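Local coordinates for aminotransferase (Helicobacter pylori, PDB 2FNU), which catalyses the PLP-dependent transamination of a UDP-linked 4-keto sugar, the second step in making pseudaminic acid, the sialic-acid-like sugar that modifies flagellin, at residues L20-S25 with N232-A237; L159-Q164 with K280-L285; R262-N267 with H363-T368; T271-L276 with P287-Q292. All blocks are in the same frame, centred on the assembly; numbering follows the deposited sequence.

Contact 1 of 4, residues L20-S25 with N232-A237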
loop_
_atom_site.group_PDB
_atom_site.type_symbol
_atom_site.label_atom_id
_atom_site.label_comp_id
_atom_site.label_asym_id
_atom_site.label_seq_id
_atom_site.Cartn_x
_atom_site.Cartn_y
_atom_site.Cartn_z
ATOM N N LEU B 20 2.697 -19.135 -8.755
ATOM C CA LEU B 20 3.843 -19.989 -8.436
ATOM C C LEU B 20 5.050 -19.737 -9.341
ATOM O O LEU B 20 6.200 -19.764 -8.871
ATOM C CB LEU B 20 3.417 -21.464 -8.364
ATOM C CG LEU B 20 2.368 -21.720 -7.250
ATOM C CD1 LEU B 20 1.654 -23.065 -7.436
ATOM C CD2 LEU B 20 2.912 -21.596 -5.804
ATOM N N GLU B 21 4.814 -19.439 -10.619
ATOM C CA GLU B 21 5.893 -19.040 -11.522
ATOM C C GLU B 21 6.663 -17.840 -10.973
ATOM O O GLU B 21 7.889 -17.798 -11.064
ATOM C CB GLU B 21 5.370 -18.712 -12.925
ATOM C CG GLU B 21 4.877 -19.917 -13.706
ATOM C CD GLU B 21 4.151 -19.541 -14.996
ATOM O OE1 GLU B 21 3.858 -20.463 -15.797
ATOM O OE2 GLU B 21 3.866 -18.337 -15.214
ATOM N N VAL B 22 5.949 -16.853 -10.417
ATOM C CA VAL B 22 6.621 -15.684 -9.866
ATOM C C VAL B 22 7.504 -16.069 -8.687
ATOM O O VAL B 22 8.615 -15.574 -8.561
ATOM C CB VAL B 22 5.621 -14.602 -9.403
ATOM C CG1 VAL B 22 6.379 -13.437 -8.757
ATOM C CG2 VAL B 22 4.811 -14.132 -10.570
ATOM N N LEU B 23 7.015 -16.966 -7.834
ATOM C CA LEU B 23 7.763 -17.345 -6.646
ATOM C C LEU B 23 9.085 -18.031 -7.029
ATOM O O LEU B 23 10.032 -18.079 -6.225
ATOM C CB LEU B 23 6.919 -18.269 -5.772
ATOM C CG LEU B 23 5.615 -17.672 -5.219
ATOM C CD1 LEU B 23 4.910 -18.707 -4.332
ATOM C CD2 LEU B 23 5.828 -16.363 -4.446
ATOM N N ASN B 24 9.142 -18.568 -8.243
ATOM C CA ASN B 24 10.375 -19.210 -8.723
ATOM C C ASN B 24 11.389 -18.229 -9.308
ATOM O O ASN B 24 12.520 -18.619 -9.614
ATOM C CB ASN B 24 10.030 -20.271 -9.778
ATOM C CG ASN B 24 9.344 -21.487 -9.192
ATOM O OD1 ASN B 24 9.427 -21.754 -7.992
ATOM N ND2 ASN B 24 8.635 -22.234 -10.046
ATOM N N SER B 25 10.966 -16.972 -9.466
ATOM C CA SER B 25 11.769 -15.883 -10.032
ATOM C C SER B 25 12.485 -15.113 -8.929
ATOM O O SER B 25 12.039 -15.106 -7.779
ATOM C CB SER B 25 10.839 -14.905 -10.776
ATOM O OG SER B 25 11.515 -13.731 -11.199
ATOM N N ASN B 232 3.082 -5.654 -6.305
ATOM C CA ASN B 232 4.239 -6.516 -6.567
ATOM C C ASN B 232 3.973 -7.522 -7.693
ATOM O O ASN B 232 2.873 -7.551 -8.267
ATOM C CB ASN B 232 4.683 -7.205 -5.273
ATOM C CG ASN B 232 3.588 -8.048 -4.658
ATOM O OD1 ASN B 232 3.076 -7.758 -3.564
ATOM N ND2 ASN B 232 3.191 -9.076 -5.376
ATOM N N GLU B 233 4.981 -8.339 -8.022
ATOM C CA GLU B 233 4.871 -9.244 -9.169
ATOM C C GLU B 233 3.944 -10.416 -8.904
ATOM O O GLU B 233 3.337 -10.949 -9.836
ATOM C CB GLU B 233 6.248 -9.766 -9.586
ATOM C CG GLU B 233 7.152 -8.684 -10.102
ATOM C CD GLU B 233 6.771 -8.261 -11.504
ATOM O OE1 GLU B 233 6.084 -7.232 -11.645
ATOM O OE2 GLU B 233 7.132 -8.979 -12.461
ATOM N N ILE B 234 3.853 -10.844 -7.651
ATOM C CA ILE B 234 2.985 -11.969 -7.306
ATOM C C ILE B 234 1.541 -11.553 -7.605
ATOM O O ILE B 234 0.809 -12.253 -8.301
ATOM C CB ILE B 234 3.130 -12.351 -5.826
ATOM C CG1 ILE B 234 4.574 -12.797 -5.511
ATOM C CG2 ILE B 234 2.144 -13.460 -5.459
ATOM C CD1 ILE B 234 4.843 -12.916 -4.001
ATOM N N GLN B 235 1.157 -10.369 -7.133
ATOM C CA GLN B 235 -0.210 -9.894 -7.313
ATOM C C GLN B 235 -0.468 -9.517 -8.760
ATOM O O GLN B 235 -1.583 -9.671 -9.243
ATOM C CB GLN B 235 -0.441 -8.642 -6.496
ATOM C CG GLN B 235 -0.291 -8.781 -5.034
ATOM C CD GLN B 235 -0.305 -7.407 -4.378
ATOM O OE1 GLN B 235 -1.256 -7.065 -3.681
ATOM N NE2 GLN B 235 0.740 -6.596 -4.633
ATOM N N SER B 236 0.545 -8.988 -9.448
ATOM C CA SER B 236 0.386 -8.628 -10.865
ATOM C C SER B 236 0.151 -9.865 -11.731
ATOM O O SER B 236 -0.622 -9.834 -12.696
ATOM C CB SER B 236 1.618 -7.872 -11.359
ATOM O OG SER B 236 1.728 -6.624 -10.697
ATOM N N ALA B 237 0.819 -10.965 -11.397
ATOM C CA ALA B 237 0.594 -12.222 -12.122
ATOM C C ALA B 237 -0.835 -12.702 -11.908
ATOM O O ALA B 237 -1.501 -13.160 -12.844
ATOM C CB ALA B 237 1.573 -13.289 -11.615
#
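With CG1 anti to its backbone N (chi1 177°), Val22 presents both methyls to the first turn of helix 233-244, and Ile234, its CG1 anti to the carbonyl carbon (chi1 -62°), lays its ethyl arm beside one of them. The contact brings together helix 13-23 and helix 233-244, two helices of the PLP-dependent aminotransferase fold of the DegT/DnrJ/EryC1 family, at a buried site close to the second subunit. Val22 CG1 rests between CB of Glu233 and CG1 of Ile234, 3.8 Å from the latter atom. Leu23 adds a second point of contact. Its extended side chain crosses Ile234 obliquely, so that Leu23 CD2 comes within 3.6 Å of Ile234 CD1, while Leu11 of the second subunit packs on Leu23 and Ala188 of that subunit on Ile234. No hydrogen bond links the segments; the polar work is done within helix 233-244 and next to it. The carbonyl O of Asn232, the N-cap residue, receives both Ser236 N and Ser236 OG, the hydroxyl at 2.8 Å from above the carbonyl plane. Glu233, bent at chi2 (-76°), turns its carboxylate to the backbone N atoms of Arg33 and Ser34, and Val22 also packs on the substrate-binding Leu28. The other methyl, Val22 CG2, sits 3.5 Å from CB of Ala237.

Contact 2 of 4, residues L159-Q164 with K280-L285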
loop_
_atom_site.group_PDB
_atom_site.type_symbol
_atom_site.label_atom_id
_atom_site.label_comp_id
_atom_site.label_asym_id
_atom_site.label_seq_id
_atom_site.Cartn_x
_atom_site.Cartn_y
_atom_site.Cartn_z
ATOM N N LEU B 159 -15.071 -2.806 -13.169
ATOM C CA LEU B 159 -14.256 -3.358 -14.258
ATOM C C LEU B 159 -15.105 -4.290 -15.137
ATOM O O LEU B 159 -15.673 -5.291 -14.664
ATOM C CB LEU B 159 -13.027 -4.080 -13.725
ATOM C CG LEU B 159 -12.072 -4.532 -14.844
ATOM C CD1 LEU B 159 -11.254 -3.383 -15.387
ATOM C CD2 LEU B 159 -11.182 -5.629 -14.301
ATOM N N GLY B 160 -15.182 -3.944 -16.419
ATOM C CA GLY B 160 -15.986 -4.713 -17.362
ATOM C C GLY B 160 -17.357 -4.113 -17.632
ATOM O O GLY B 160 -18.028 -4.483 -18.602
ATOM N N SER B 161 -17.799 -3.196 -16.771
ATOM C CA SER B 161 -19.062 -2.494 -17.009
ATOM C C SER B 161 -18.972 -1.599 -18.232
ATOM O O SER B 161 -17.879 -1.160 -18.603
ATOM C CB SER B 161 -19.451 -1.647 -15.792
ATOM O OG SER B 161 -19.622 -2.481 -14.655
ATOM N N GLU B 162 -20.142 -1.332 -18.832
ATOM C CA GLU B 162 -20.240 -0.528 -20.062
ATOM C C GLU B 162 -21.221 0.636 -19.941
ATOM O O GLU B 162 -22.144 0.636 -19.111
ATOM C CB GLU B 162 -20.660 -1.417 -21.237
ATOM C CG GLU B 162 -19.596 -2.463 -21.556
ATOM C CD GLU B 162 -19.965 -3.394 -22.712
ATOM O OE1 GLU B 162 -21.010 -3.196 -23.386
ATOM O OE2 GLU B 162 -19.200 -4.359 -22.931
ATOM N N TYR B 163 -21.019 1.621 -20.805
ATOM C CA TYR B 163 -21.968 2.706 -20.991
ATOM C C TYR B 163 -22.039 2.883 -22.502
ATOM O O TYR B 163 -21.013 3.081 -23.162
ATOM C CB TYR B 163 -21.450 3.965 -20.314
ATOM C CG TYR B 163 -22.295 5.191 -20.590
ATOM C CD1 TYR B 163 -21.970 6.060 -21.638
ATOM C CD2 TYR B 163 -23.403 5.491 -19.799
ATOM C CE1 TYR B 163 -22.735 7.200 -21.894
ATOM C CE2 TYR B 163 -24.184 6.639 -20.061
ATOM C CZ TYR B 163 -23.829 7.474 -21.101
ATOM O OH TYR B 163 -24.568 8.612 -21.363
ATOM N N GLN B 164 -23.250 2.769 -23.049
ATOM C CA GLN B 164 -23.444 2.867 -24.496
ATOM C C GLN B 164 -22.449 1.966 -25.252
ATOM O O GLN B 164 -21.801 2.372 -26.218
ATOM C CB GLN B 164 -23.431 4.331 -24.947
ATOM C CG GLN B 164 -24.644 5.097 -24.401
ATOM C CD GLN B 164 -24.627 6.579 -24.732
ATOM O OE1 GLN B 164 -23.777 7.063 -25.491
ATOM N NE2 GLN B 164 -25.575 7.318 -24.151
ATOM N N LYS B 280 -24.348 -3.514 -20.093
ATOM C CA LYS B 280 -23.668 -4.581 -19.352
ATOM C C LYS B 280 -23.033 -4.021 -18.092
ATOM O O LYS B 280 -22.424 -2.943 -18.122
ATOM C CB LYS B 280 -22.574 -5.205 -20.192
ATOM C CG LYS B 280 -23.043 -6.116 -21.293
ATOM C CD LYS B 280 -21.841 -6.967 -21.730
ATOM C CE LYS B 280 -21.968 -7.552 -23.108
ATOM N NZ LYS B 280 -20.687 -8.267 -23.412
ATOM N N SER B 281 -23.198 -4.740 -16.980
ATOM C CA SER B 281 -22.596 -4.363 -15.697
ATOM C C SER B 281 -21.673 -5.467 -15.220
ATOM O O SER B 281 -21.891 -6.652 -15.521
ATOM C CB SER B 281 -23.679 -4.154 -14.625
ATOM O OG SER B 281 -23.130 -4.104 -13.299
ATOM N N SER B 282 -20.658 -5.072 -14.443
ATOM C CA SER B 282 -19.760 -6.039 -13.823
ATOM C C SER B 282 -20.522 -6.958 -12.859
ATOM O O SER B 282 -20.055 -8.046 -12.526
ATOM C CB SER B 282 -18.691 -5.281 -13.038
ATOM O OG SER B 282 -19.298 -4.618 -11.932
ATOM N N ASN B 283 -21.669 -6.500 -12.368
ATOM C CA ASN B 283 -22.442 -7.247 -11.368
ATOM C C ASN B 283 -21.626 -7.506 -10.110
ATOM O O ASN B 283 -21.681 -8.591 -9.537
ATOM C CB ASN B 283 -22.951 -8.590 -11.924
ATOM C CG ASN B 283 -23.961 -8.413 -13.039
ATOM O OD1 ASN B 283 -23.805 -8.956 -14.146
ATOM N ND2 ASN B 283 -24.996 -7.646 -12.763
ATOM N N HIS B 284 -20.852 -6.503 -9.684
ATOM C CA HIS B 284 -20.124 -6.660 -8.426
ATOM C C HIS B 284 -21.066 -6.966 -7.266
ATOM O O HIS B 284 -20.752 -7.833 -6.415
ATOM C CB HIS B 284 -19.250 -5.434 -8.113
ATOM C CG HIS B 284 -18.652 -5.483 -6.753
ATOM N ND1 HIS B 284 -17.940 -6.577 -6.298
ATOM C CD2 HIS B 284 -18.689 -4.603 -5.729
ATOM C CE1 HIS B 284 -17.568 -6.364 -5.046
ATOM N NE2 HIS B 284 -18.012 -5.176 -4.676
ATOM N N LEU B 285 -22.184 -6.230 -7.215
ATOM C CA LEU B 285 -23.231 -6.464 -6.203
ATOM C C LEU B 285 -24.534 -6.849 -6.868
ATOM O O LEU B 285 -24.761 -6.502 -8.046
ATOM C CB LEU B 285 -23.504 -5.218 -5.355
ATOM C CG LEU B 285 -22.333 -4.533 -4.648
ATOM C CD1 LEU B 285 -22.756 -3.214 -3.962
ATOM C CD2 LEU B 285 -21.710 -5.471 -3.624
HETATM O O HOH W 1 -23.191 -0.116 -16.699
HETATM O O HOH W 2 -23.651 -2.798 -22.754
HETATM O O HOH W 3 -19.304 -6.170 -24.618
#
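The backbone of 159-164 runs alongside the loop 280-285 with CA atoms of Ser161 and Ser281 only 4.2 Å apart, and Glu162 N donates to Lys280 O at 2.9 Å from above the carbonyl plane. Ser161 holds its OG beside its own backbone N (chi1 -61°), where the hydroxyl accepts from Ser282 N at 2.8 Å (N-H...O angle 151°); the same OG also bonds Gly132 O. Ser282 keeps its OG in the crowded position between N and carbonyl carbon (chi1 67°) and bonds His157 O, a residue of the cofactor pocket, while Ser281 OG closes an ST turn by accepting from Asn283 N. The extended side chains of Glu162 and Lys280 run alongside each other in the same direction. Glu162 OE2 is 4.2 Å from Lys280 NZ, too far for a salt bridge, and a water spans the two, donating to OE2 and accepting from NZ. A second water joins Glu162 OE1 to Lys280 N. The contact thus ties the loop before strand 286-290 to the chain leaving the cofactor site: backbone and serines bond directly, whereas the charged groups of Glu162 and Lys280 meet through water, which probably softens their attraction.

Contact 3 of 4, residues R262-N267 with H363-T368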
loop_
_atom_site.group_PDB
_atom_site.type_symbol
_atom_site.label_atom_id
_atom_site.label_comp_id
_atom_site.label_asym_id
_atom_site.label_seq_id
_atom_site.Cartn_x
_atom_site.Cartn_y
_atom_site.Cartn_z
ATOM N N ARG B 262 -35.411 -13.990 -12.013
ATOM C CA ARG B 262 -36.541 -14.873 -12.346
ATOM C C ARG B 262 -37.342 -15.202 -11.096
ATOM O O ARG B 262 -38.585 -15.141 -11.099
ATOM C CB ARG B 262 -36.077 -16.168 -13.010
ATOM C CG ARG B 262 -35.538 -15.995 -14.413
ATOM C CD ARG B 262 -35.402 -17.356 -15.085
ATOM N NE ARG B 262 -34.554 -18.296 -14.342
ATOM C CZ ARG B 262 -33.223 -18.309 -14.389
ATOM N NH1 ARG B 262 -32.566 -17.415 -15.137
ATOM N NH2 ARG B 262 -32.546 -19.226 -13.688
ATOM N N ILE B 263 -36.641 -15.559 -10.018
ATOM C CA ILE B 263 -37.322 -16.005 -8.809
ATOM C C ILE B 263 -37.991 -14.843 -8.077
ATOM O O ILE B 263 -39.060 -15.021 -7.477
ATOM C CB ILE B 263 -36.325 -16.767 -7.888
ATOM C CG1 ILE B 263 -35.854 -18.044 -8.615
ATOM C CG2 ILE B 263 -36.940 -17.104 -6.528
ATOM C CD1 ILE B 263 -34.644 -18.737 -8.001
ATOM N N PHE B 264 -37.379 -13.655 -8.149
ATOM C CA PHE B 264 -37.899 -12.469 -7.488
ATOM C C PHE B 264 -38.929 -11.679 -8.295
ATOM O O PHE B 264 -39.485 -10.706 -7.782
ATOM C CB PHE B 264 -36.735 -11.512 -7.147
ATOM C CG PHE B 264 -35.778 -12.051 -6.121
ATOM C CD1 PHE B 264 -36.180 -12.996 -5.182
ATOM C CD2 PHE B 264 -34.465 -11.579 -6.073
ATOM C CE1 PHE B 264 -35.292 -13.483 -4.213
ATOM C CE2 PHE B 264 -33.564 -12.052 -5.106
ATOM C CZ PHE B 264 -33.979 -12.995 -4.175
ATOM N N LYS B 265 -39.161 -12.055 -9.556
ATOM C CA LYS B 265 -40.092 -11.301 -10.412
ATOM C C LYS B 265 -41.456 -11.176 -9.722
ATOM O O LYS B 265 -42.004 -12.174 -9.249
ATOM C CB LYS B 265 -40.225 -11.976 -11.781
ATOM C CG LYS B 265 -41.280 -11.365 -12.694
ATOM C CD LYS B 265 -40.707 -10.303 -13.594
ATOM C CE LYS B 265 -41.706 -9.931 -14.678
ATOM N NZ LYS B 265 -41.074 -9.090 -15.728
ATOM N N ASP B 266 -41.952 -9.937 -9.641
ATOM C CA ASP B 266 -43.264 -9.598 -9.037
ATOM C C ASP B 266 -43.408 -9.953 -7.561
ATOM O O ASP B 266 -44.531 -10.040 -7.037
ATOM C CB ASP B 266 -44.440 -10.196 -9.832
ATOM C CG ASP B 266 -44.491 -9.705 -11.258
ATOM O OD1 ASP B 266 -44.881 -10.504 -12.129
ATOM O OD2 ASP B 266 -44.133 -8.536 -11.513
ATOM N N ASN B 267 -42.291 -10.152 -6.864
ATOM C CA ASN B 267 -42.384 -10.408 -5.431
ATOM C C ASN B 267 -42.923 -9.149 -4.722
ATOM O O ASN B 267 -42.697 -8.019 -5.178
ATOM C CB ASN B 267 -41.032 -10.856 -4.860
ATOM C CG ASN B 267 -40.158 -9.693 -4.475
ATOM O OD1 ASN B 267 -40.289 -9.154 -3.380
ATOM N ND2 ASN B 267 -39.280 -9.280 -5.374
ATOM N N HIS B 363 -34.930 -18.435 -2.811
ATOM C CA HIS B 363 -36.119 -18.929 -2.154
ATOM C C HIS B 363 -36.073 -18.663 -0.628
ATOM O O HIS B 363 -37.092 -18.294 -0.038
ATOM C CB HIS B 363 -36.376 -20.393 -2.542
ATOM C CG HIS B 363 -36.965 -20.552 -3.915
ATOM N ND1 HIS B 363 -38.295 -20.289 -4.182
ATOM C CD2 HIS B 363 -36.416 -20.948 -5.093
ATOM C CE1 HIS B 363 -38.539 -20.514 -5.462
ATOM N NE2 HIS B 363 -37.419 -20.921 -6.036
ATOM N N SER B 364 -34.892 -18.778 -0.024
ATOM C CA SER B 364 -34.695 -18.442 1.399
ATOM C C SER B 364 -34.915 -16.959 1.711
ATOM O O SER B 364 -35.490 -16.624 2.748
ATOM C CB SER B 364 -33.308 -18.868 1.865
ATOM O OG SER B 364 -33.173 -20.283 1.820
ATOM N N VAL B 365 -34.458 -16.074 0.822
ATOM C CA VAL B 365 -34.699 -14.626 0.982
ATOM C C VAL B 365 -36.195 -14.368 1.011
ATOM O O VAL B 365 -36.682 -13.640 1.871
ATOM C CB VAL B 365 -34.020 -13.796 -0.147
ATOM C CG1 VAL B 365 -34.471 -12.338 -0.156
ATOM C CG2 VAL B 365 -32.519 -13.868 0.004
ATOM N N LEU B 366 -36.930 -14.974 0.075
ATOM C CA LEU B 366 -38.378 -14.784 0.047
ATOM C C LEU B 366 -39.025 -15.276 1.339
ATOM O O LEU B 366 -39.895 -14.585 1.886
ATOM C CB LEU B 366 -39.023 -15.446 -1.184
ATOM C CG LEU B 366 -38.638 -14.794 -2.512
ATOM C CD1 LEU B 366 -39.166 -15.667 -3.660
ATOM C CD2 LEU B 366 -39.150 -13.362 -2.632
ATOM N N LYS B 367 -38.589 -16.439 1.820
ATOM C CA LYS B 367 -39.148 -17.012 3.053
ATOM C C LYS B 367 -38.887 -16.099 4.234
ATOM O O LYS B 367 -39.732 -15.963 5.103
ATOM C CB LYS B 367 -38.590 -18.406 3.339
ATOM C CG LYS B 367 -39.064 -19.478 2.355
ATOM C CD LYS B 367 -40.587 -19.569 2.283
ATOM C CE LYS B 367 -41.032 -20.609 1.264
ATOM N NZ LYS B 367 -42.432 -20.379 0.804
ATOM N N THR B 368 -37.710 -15.478 4.253
ATOM C CA THR B 368 -37.338 -14.574 5.325
ATOM C C THR B 368 -38.298 -13.386 5.364
ATOM O O THR B 368 -38.865 -13.053 6.417
ATOM C CB THR B 368 -35.888 -14.084 5.135
ATOM O OG1 THR B 368 -35.004 -15.208 5.193
ATOM C CG2 THR B 368 -35.516 -13.071 6.219
#
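Leu366 forms the dense part of the contact, reaching from helix 355-370 into the angle between the last turn of helix 246-264 and the turn that follows it. Its two methyls go separate ways: Leu366 CD2 lies 3.8 Å from CB of Asn267 and also touches CD1 of Phe264, whereas Leu366 CD1 meets Ile263 CG2 at 3.9 Å. The Phe264 ring crosses the leucine obliquely, and its CZ lies 4.1 Å from Val365 CG1. Phe270 packs edge-to-face on Phe264 and touches Val365 and Leu366, so this inner side is continuous with strand 270-272. The two helices belong to the part of the aminotransferase fold that also holds the small antiparallel sheet of 270-272, 286-290 and 344-347. Between Phe264 and Asn267 the chain makes a type II beta turn, and Phe264 O is gripped twice, by Asn267 N and by Asn267 ND2 at 2.8 Å, the latter in the carbonyl plane on a lone pair. Asn267 ND2 also bonds Phe270 O and Asn267 OD1 accepts from Tyr269 N, which fixes the amide's rotation. The outer side is more open to solvent: exposed His363 swings its ring (chi1 -77°, chi2 -76°) across Ile263 at about a right angle. Ile263 CG2 stands over the centre of the imidazole, 3.9 Å from its centroid and 12° off the ring normal, in a CH-pi contact.

Contact 4 of 4, residues T271-L276 with P287-Q292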
loop_
_atom_site.group_PDB
_atom_site.type_symbol
_atom_site.label_atom_id
_atom_site.label_comp_id
_atom_site.label_asym_id
_atom_site.label_seq_id
_atom_site.Cartn_x
_atom_site.Cartn_y
_atom_site.Cartn_z
ATOM N N THR B 271 -37.571 -4.617 -4.460
ATOM C CA THR B 271 -37.315 -4.398 -5.886
ATOM C C THR B 271 -35.830 -4.660 -6.187
ATOM O O THR B 271 -34.985 -3.910 -5.727
ATOM C CB THR B 271 -37.661 -2.938 -6.273
ATOM O OG1 THR B 271 -39.035 -2.665 -5.927
ATOM C CG2 THR B 271 -37.445 -2.675 -7.767
ATOM N N PRO B 272 -35.525 -5.697 -6.998
ATOM C CA PRO B 272 -34.140 -5.857 -7.422
ATOM C C PRO B 272 -33.777 -4.758 -8.421
ATOM O O PRO B 272 -34.609 -4.341 -9.249
ATOM C CB PRO B 272 -34.128 -7.216 -8.132
ATOM C CG PRO B 272 -35.450 -7.846 -7.817
ATOM C CD PRO B 272 -36.397 -6.744 -7.563
ATOM N N LEU B 273 -32.526 -4.311 -8.379
ATOM C CA LEU B 273 -32.078 -3.294 -9.329
ATOM C C LEU B 273 -31.655 -3.902 -10.664
ATOM O O LEU B 273 -31.684 -3.221 -11.691
ATOM C CB LEU B 273 -30.909 -2.496 -8.746
ATOM C CG LEU B 273 -31.230 -1.568 -7.567
ATOM C CD1 LEU B 273 -29.969 -0.789 -7.165
ATOM C CD2 LEU B 273 -32.357 -0.597 -7.926
ATOM N N HIS B 274 -31.267 -5.178 -10.666
ATOM C CA HIS B 274 -30.671 -5.771 -11.878
ATOM C C HIS B 274 -31.537 -5.716 -13.152
ATOM O O HIS B 274 -31.007 -5.460 -14.235
ATOM C CB HIS B 274 -30.107 -7.176 -11.586
ATOM C CG HIS B 274 -29.528 -7.860 -12.784
ATOM N ND1 HIS B 274 -28.225 -7.694 -13.203
ATOM C CD2 HIS B 274 -30.102 -8.707 -13.669
ATOM C CE1 HIS B 274 -28.019 -8.420 -14.292
ATOM N NE2 HIS B 274 -29.143 -9.047 -14.588
ATOM N N PRO B 275 -32.857 -5.963 -13.039
ATOM C CA PRO B 275 -33.682 -5.878 -14.258
ATOM C C PRO B 275 -33.726 -4.507 -14.928
ATOM O O PRO B 275 -34.196 -4.415 -16.075
ATOM C CB PRO B 275 -35.085 -6.266 -13.768
ATOM C CG PRO B 275 -34.821 -7.131 -12.569
ATOM C CD PRO B 275 -33.659 -6.438 -11.889
ATOM N N LEU B 276 -33.264 -3.461 -14.237
ATOM C CA LEU B 276 -33.350 -2.106 -14.772
ATOM C C LEU B 276 -32.120 -1.688 -15.579
ATOM O O LEU B 276 -32.081 -0.581 -16.127
ATOM C CB LEU B 276 -33.601 -1.117 -13.636
ATOM C CG LEU B 276 -34.808 -1.475 -12.759
ATOM C CD1 LEU B 276 -34.881 -0.513 -11.570
ATOM C CD2 LEU B 276 -36.140 -1.502 -13.549
ATOM N N PRO B 287 -27.965 -5.756 -5.618
ATOM C CA PRO B 287 -28.774 -5.027 -4.633
ATOM C C PRO B 287 -30.265 -5.268 -4.778
ATOM O O PRO B 287 -30.793 -5.313 -5.899
ATOM C CB PRO B 287 -28.488 -3.540 -4.949
ATOM C CG PRO B 287 -27.329 -3.553 -5.930
ATOM C CD PRO B 287 -27.462 -4.864 -6.677
ATOM N N ILE B 288 -30.930 -5.397 -3.632
ATOM C CA ILE B 288 -32.389 -5.324 -3.615
ATOM C C ILE B 288 -32.792 -4.163 -2.707
ATOM O O ILE B 288 -32.072 -3.853 -1.738
ATOM C CB ILE B 288 -33.050 -6.648 -3.125
ATOM C CG1 ILE B 288 -32.660 -6.944 -1.664
ATOM C CG2 ILE B 288 -32.711 -7.806 -4.069
ATOM C CD1 ILE B 288 -33.385 -8.176 -1.058
ATOM N N LEU B 289 -33.925 -3.530 -3.013
ATOM C CA LEU B 289 -34.434 -2.414 -2.203
ATOM C C LEU B 289 -35.758 -2.795 -1.545
ATOM O O LEU B 289 -36.761 -3.000 -2.238
ATOM C CB LEU B 289 -34.631 -1.143 -3.050
ATOM C CG LEU B 289 -33.398 -0.590 -3.760
ATOM C CD1 LEU B 289 -33.816 0.571 -4.650
ATOM C CD2 LEU B 289 -32.377 -0.163 -2.726
ATOM N N MET B 290 -35.761 -2.900 -0.214
ATOM C CA MET B 290 -36.965 -3.296 0.536
ATOM C C MET B 290 -38.065 -2.268 0.451
ATOM O O MET B 290 -37.800 -1.070 0.401
ATOM C CB MET B 290 -36.652 -3.417 2.035
ATOM C CG MET B 290 -35.538 -4.342 2.414
ATOM S SD MET B 290 -35.519 -4.603 4.208
ATOM C CE MET B 290 -35.509 -2.969 4.932
ATOM N N HIS B 291 -39.310 -2.738 0.509
ATOM C CA HIS B 291 -40.444 -1.839 0.721
ATOM C C HIS B 291 -40.246 -1.086 2.034
ATOM O O HIS B 291 -39.705 -1.632 3.002
ATOM C CB HIS B 291 -41.730 -2.665 0.770
ATOM C CG HIS B 291 -42.985 -1.847 0.847
ATOM N ND1 HIS B 291 -43.889 -1.771 -0.192
ATOM C CD2 HIS B 291 -43.491 -1.077 1.840
ATOM C CE1 HIS B 291 -44.895 -0.989 0.158
ATOM N NE2 HIS B 291 -44.676 -0.552 1.385
ATOM N N GLN B 292 -40.678 0.172 2.064
ATOM C CA GLN B 292 -40.555 1.023 3.250
ATOM C C GLN B 292 -41.139 0.419 4.530
ATOM O O GLN B 292 -40.702 0.767 5.629
ATOM C CB GLN B 292 -41.183 2.392 2.981
HETATM O O HOH W 4 -39.039 -1.693 -3.230
HETATM O O HOH W 5 -30.084 -6.451 -8.318
#
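Leu273 is the apolar centre, its two methyls divided between two residues of the facing strand. With CG anti to the carbonyl carbon (chi1 -69°), it crosses the ring of Pro287 at about a right angle, CD1 lying 3.8 Å from Pro287 CB, and meets Leu289 obliquely, CD2 being 3.8 Å from Leu289 CD1. Beside this cluster Pro272 and Ile288 form a non-hydrogen-bonded antiparallel pair whose side chains emerge on the sheet face away from Thr271 and Leu289; they touch loosely, Pro272 CB 4.3 Å from Ile288 CG2. Thr271 and Leu289 make the hydrogen-bonded pair, each backbone N giving a 2.9 Å bond to the carbonyl O of the other. Leu273 N donates to Pro287 O at 3.2 Å, nearly straight (168°) and in the carbonyl plane. Two waters finish the polar edge: one joins Thr271 OG1 to Leu289 O, the other accepts from His274 N and donates to Pro287 O. Strand 286-290, central in its three-stranded antiparallel sheet, also bonds to strand 344-347. The three cross-strand bonds flank Pro272, whose missing N-H would face away from strand 286-290 and so costs the pairing nothing, while water serves His274 N.

Overall arrangement
Contacts 2, 3 and 4 form a connected series. Contact 3 touches contact 4 where Phe264 CB lies 3.9 Å from Pro272 CG, their centres about 12 Å apart, and contact 4 meets contact 2 through Asn283 and His274, centres about 17 Å apart. Contact 2 is closest to the cofactor end: the side chain of Leu159 is about 7 Å from that of Lys183, the lysine that carries PLP in the internal aldimine, unmodified here, and the side chain of Ser282 about 11 Å from the bound PMP. Contact 1 stands apart, about 41 Å from contact 4 between centres and on the opposite side of the chain's centre, yet the side chain of Glu233 lies about 6 Å from a bound UDP-sugar.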